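PDB 5XH8: extracellular invertase from Aspergillus kawachii, which probably hydrolyses terminal beta-fructofuranosides such as sucrose and, with high transfructosylation activity, transfers fructosyl groups to form fructooligosaccharides such as 1-kestose. Local coordinates for residues Asn383-Leu389 and Arg525-Asn531. Numbering follows the deposited sequence.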
ATOM      1  N   ASN A 383       7.040  53.123  11.483  1.00 48.93           N
ATOM      2  CA  ASN A 383       6.440  54.427  11.794  1.00 47.70           C
ATOM      3  C   ASN A 383       4.913  54.402  11.849  1.00 47.89           C
ATOM      4  O   ASN A 383       4.250  55.380  11.513  1.00 50.25           O
ATOM      5  CB  ASN A 383       6.916  55.499  10.796  1.00 46.57           C
ATOM      6  CG  ASN A 383       8.433  55.588  10.693  1.00 47.06           C
ATOM      7  OD1 ASN A 383       9.165  55.324  11.645  1.00 49.62           O
ATOM      8  ND2 ASN A 383       8.909  55.979   9.529  1.00 48.57           N
ATOM      9  N   VAL A 384       4.369  53.283  12.302  1.00 49.06           N
ATOM     10  CA  VAL A 384       2.933  53.115  12.470  1.00 48.83           C
ATOM     11  C   VAL A 384       2.584  53.642  13.851  1.00 51.40           C
ATOM     12  O   VAL A 384       3.308  53.383  14.812  1.00 45.90           O
ATOM     13  CB  VAL A 384       2.533  51.619  12.356  1.00 47.36           C
ATOM     14  CG1 VAL A 384       1.093  51.361  12.817  1.00 45.88           C
ATOM     15  CG2 VAL A 384       2.755  51.142  10.922  1.00 48.45           C
ATOM     16  N   VAL A 385       1.446  54.329  13.941  1.00 52.43           N
ATOM     17  CA  VAL A 385       0.986  54.913  15.185  1.00 55.14           C
ATOM     18  C   VAL A 385       0.502  53.796  16.094  1.00 56.21           C
ATOM     19  O   VAL A 385      -0.301  52.956  15.682  1.00 57.73           O
ATOM     20  CB  VAL A 385      -0.147  55.942  14.963  1.00 54.36           C
ATOM     21  CG1 VAL A 385      -0.760  56.403  16.293  1.00 53.14           C
ATOM     22  CG2 VAL A 385       0.371  57.122  14.158  1.00 52.75           C
ATOM     23  N   ASP A 386       0.996  53.822  17.333  1.00 53.20           N
ATOM     24  CA  ASP A 386       0.726  52.795  18.311  1.00 51.55           C
ATOM     25  C   ASP A 386      -0.656  53.004  18.914  1.00 53.05           C
ATOM     26  O   ASP A 386      -0.787  53.474  20.037  1.00 58.28           O
ATOM     27  CB  ASP A 386       1.823  52.813  19.386  1.00 51.29           C
ATOM     28  CG  ASP A 386       1.779  51.604  20.302  1.00 50.72           C
ATOM     29  OD1 ASP A 386       0.720  50.966  20.452  1.00 49.61           O
ATOM     30  OD2 ASP A 386       2.830  51.272  20.877  1.00 54.42           O
ATOM     31  N   ASN A 387      -1.685  52.627  18.162  1.00 53.06           N
ATOM     32  CA  ASN A 387      -3.076  52.728  18.606  1.00 52.12           C
ATOM     33  C   ASN A 387      -3.736  51.349  18.511  1.00 51.67           C
ATOM     34  O   ASN A 387      -3.044  50.352  18.298  1.00 53.00           O
ATOM     35  CB  ASN A 387      -3.833  53.807  17.799  1.00 54.76           C
ATOM     36  CG  ASN A 387      -3.790  53.574  16.293  1.00 56.88           C
ATOM     37  OD1 ASN A 387      -3.557  52.460  15.823  1.00 53.25           O
ATOM     38  ND2 ASN A 387      -4.002  54.643  15.530  1.00 58.71           N
ATOM     39  N   ALA A 388      -5.053  51.294  18.718  1.00 49.11           N
ATOM     40  CA  ALA A 388      -5.834  50.065  18.622  1.00 49.67           C
ATOM     41  C   ALA A 388      -5.643  49.346  17.268  1.00 52.18           C
ATOM     42  O   ALA A 388      -5.458  48.123  17.222  1.00 51.47           O
ATOM     43  CB  ALA A 388      -7.308  50.379  18.839  1.00 47.21           C
ATOM     44  N   LEU A 389      -5.666  50.122  16.186  1.00 51.78           N
ATOM     45  CA  LEU A 389      -5.549  49.576  14.830  1.00 51.21           C
ATOM     46  C   LEU A 389      -4.286  48.741  14.682  1.00 50.27           C
ATOM     47  O   LEU A 389      -4.340  47.623  14.165  1.00 51.25           O
ATOM     48  CB  LEU A 389      -5.546  50.684  13.779  1.00 48.97           C
ATOM     49  CG  LEU A 389      -6.800  51.553  13.668  1.00 49.29           C
ATOM     50  CD1 LEU A 389      -6.538  52.656  12.659  1.00 49.79           C
ATOM     51  CD2 LEU A 389      -8.032  50.757  13.284  1.00 49.04           C
ATOM     52  N   ARG A 525      -6.098  46.578   5.951  1.00 40.80           N
ATOM     53  CA  ARG A 525      -6.030  47.684   6.899  1.00 40.51           C
ATOM     54  C   ARG A 525      -4.957  48.655   6.452  1.00 40.04           C
ATOM     55  O   ARG A 525      -3.824  48.262   6.165  1.00 38.64           O
ATOM     56  CB  ARG A 525      -5.713  47.219   8.313  1.00 39.75           C
ATOM     57  CG  ARG A 525      -5.405  48.376   9.274  1.00 39.46           C
ATOM     58  CD  ARG A 525      -5.637  47.999  10.714  1.00 37.73           C
ATOM     59  NE  ARG A 525      -7.044  47.715  10.931  1.00 36.40           N
ATOM     60  CZ  ARG A 525      -7.540  47.103  11.996  1.00 36.63           C
ATOM     61  NH1 ARG A 525      -6.760  46.719  13.005  1.00 40.28           N
ATOM     62  NH2 ARG A 525      -8.843  46.884  12.060  1.00 36.25           N
ATOM     63  N   LEU A 526      -5.346  49.924   6.393  1.00 41.59           N
ATOM     64  CA  LEU A 526      -4.440  51.054   6.201  1.00 40.79           C
ATOM     65  C   LEU A 526      -4.280  51.641   7.604  1.00 42.55           C
ATOM     66  O   LEU A 526      -5.259  52.100   8.205  1.00 39.09           O
ATOM     67  CB  LEU A 526      -5.076  52.070   5.231  1.00 41.01           C
ATOM     68  CG  LEU A 526      -5.328  51.509   3.816  1.00 40.52           C
ATOM     69  CD1 LEU A 526      -6.096  52.474   2.914  1.00 39.63           C
ATOM     70  CD2 LEU A 526      -3.999  51.127   3.168  1.00 39.24           C
ATOM     71  N   PHE A 527      -3.066  51.557   8.144  1.00 42.52           N
ATOM     72  CA  PHE A 527      -2.814  51.973   9.525  1.00 46.76           C
ATOM     73  C   PHE A 527      -2.621  53.492   9.597  1.00 49.19           C
ATOM     74  O   PHE A 527      -2.459  54.168   8.568  1.00 46.58           O
ATOM     75  CB  PHE A 527      -1.554  51.309  10.072  1.00 45.75           C
ATOM     76  CG  PHE A 527      -1.608  49.811  10.093  1.00 48.38           C
ATOM     77  CD1 PHE A 527      -2.188  49.133  11.164  1.00 47.94           C
ATOM     78  CD2 PHE A 527      -1.044  49.070   9.054  1.00 48.54           C
ATOM     79  CE1 PHE A 527      -2.221  47.748  11.187  1.00 50.41           C
ATOM     80  CE2 PHE A 527      -1.080  47.681   9.073  1.00 48.06           C
ATOM     81  CZ  PHE A 527      -1.664  47.021  10.139  1.00 46.73           C
ATOM     82  N   ASP A 528      -2.610  54.020  10.819  1.00 49.00           N
ATOM     83  CA  ASP A 528      -2.192  55.414  11.034  1.00 47.42           C
ATOM     84  C   ASP A 528      -0.679  55.422  11.079  1.00 45.87           C
ATOM     85  O   ASP A 528      -0.080  54.599  11.768  1.00 49.03           O
ATOM     86  CB  ASP A 528      -2.833  55.979  12.304  1.00 45.07           C
ATOM     87  CG  ASP A 528      -4.336  56.094  12.174  1.00 41.16           C
ATOM     88  OD1 ASP A 528      -4.807  56.611  11.146  1.00 41.68           O
ATOM     89  OD2 ASP A 528      -5.057  55.663  13.084  1.00 43.26           O
ATOM     90  N   VAL A 529      -0.077  56.331  10.315  1.00 47.08           N
ATOM     91  CA  VAL A 529       1.358  56.385  10.095  1.00 51.92           C
ATOM     92  C   VAL A 529       1.880  57.806  10.402  1.00 56.21           C
ATOM     93  O   VAL A 529       1.139  58.776  10.285  1.00 54.04           O
ATOM     94  CB  VAL A 529       1.659  55.963   8.639  1.00 55.93           C
ATOM     95  CG1 VAL A 529       3.138  56.059   8.311  1.00 59.25           C
ATOM     96  CG2 VAL A 529       1.181  54.529   8.411  1.00 57.97           C
ATOM     97  N   LEU A 530       3.156  57.905  10.780  1.00 57.67           N
ATOM     98  CA  LEU A 530       3.790  59.165  11.167  1.00 61.94           C
ATOM     99  C   LEU A 530       5.010  59.449  10.283  1.00 63.03           C
ATOM    100  O   LEU A 530       5.951  58.666  10.263  1.00 62.60           O
ATOM    101  CB  LEU A 530       4.219  59.077  12.632  1.00 64.79           C
ATOM    102  CG  LEU A 530       4.481  60.401  13.346  1.00 69.36           C
ATOM    103  CD1 LEU A 530       3.158  60.982  13.842  1.00 69.50           C
ATOM    104  CD2 LEU A 530       5.478  60.211  14.486  1.00 66.80           C
ATOM    105  N   ASN A 531       4.981  60.560   9.547  1.00 67.19           N
ATOM    106  CA  ASN A 531       6.110  60.986   8.704  1.00 70.87           C
ATOM    107  C   ASN A 531       6.225  62.498   8.717  1.00 74.00           C
ATOM    108  O   ASN A 531       5.225  63.195   8.547  1.00 73.58           O
ATOM    109  CB  ASN A 531       5.924  60.512   7.269  1.00 73.54           C
ATOM    110  CG  ASN A 531       6.394  59.085   7.064  1.00 77.75           C
ATOM    111  OD1 ASN A 531       7.557  58.847   6.745  1.00 81.04           O
ATOM    112  ND2 ASN A 531       5.489  58.130   7.236  1.00 75.02           N
TER
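Val384 and Val529 form a single beta bridge, CA to CA 4.3 Å, flanked by two backbone hydrogen bonds: Leu530 N to Asn383 O (2.8 Å) and Val385 N to Asp528 O (2.7 Å, almost linear). Both bridged valines are t rotamers whose CA-to-CB bonds lean away from the opposite backbone; Val384 CG1 still reaches Phe527 CB at 3.8 Å. Val385, also t, points toward the partner, its CB 3.8 Å from Asp528 CB. Phe527, in the m rotamer, presents its ring edge to Leu389 O (CE1 to O 3.7 Å). In this GH32 enzyme strand 366-385, which earlier runs through the beta-propeller, turns a corner at Asn383, pairs with strand 408-418 and there meets strand 528-531 of the C-terminal beta-sandwich. Past the bridge, an inverse gamma turn centred on Asp386 leads into helix 388-391, N-capped by Asn387, whose OD1 accepts a hydrogen bond from Ala390 N. The p rotamer of Asn387 also sets ND2 2.9 Å from Asp528 OD2, a weak hydrogen bond; the stronger partner of this m-rotamer aspartate is Arg469, through a salt bridge. Leu389 (m, t) lays CD2 over one face of the Arg525 guanidinium, 3.9 Å from CZ, and brings CD1 within 3.4 Å of Asp528 OD2. Arg525, extended through chi2 and bent at chi3 (-64°), hydrogen-bonds through NH1 to Leu389 O at 2.8 Å while forming salt bridges with Glu496 and Glu392.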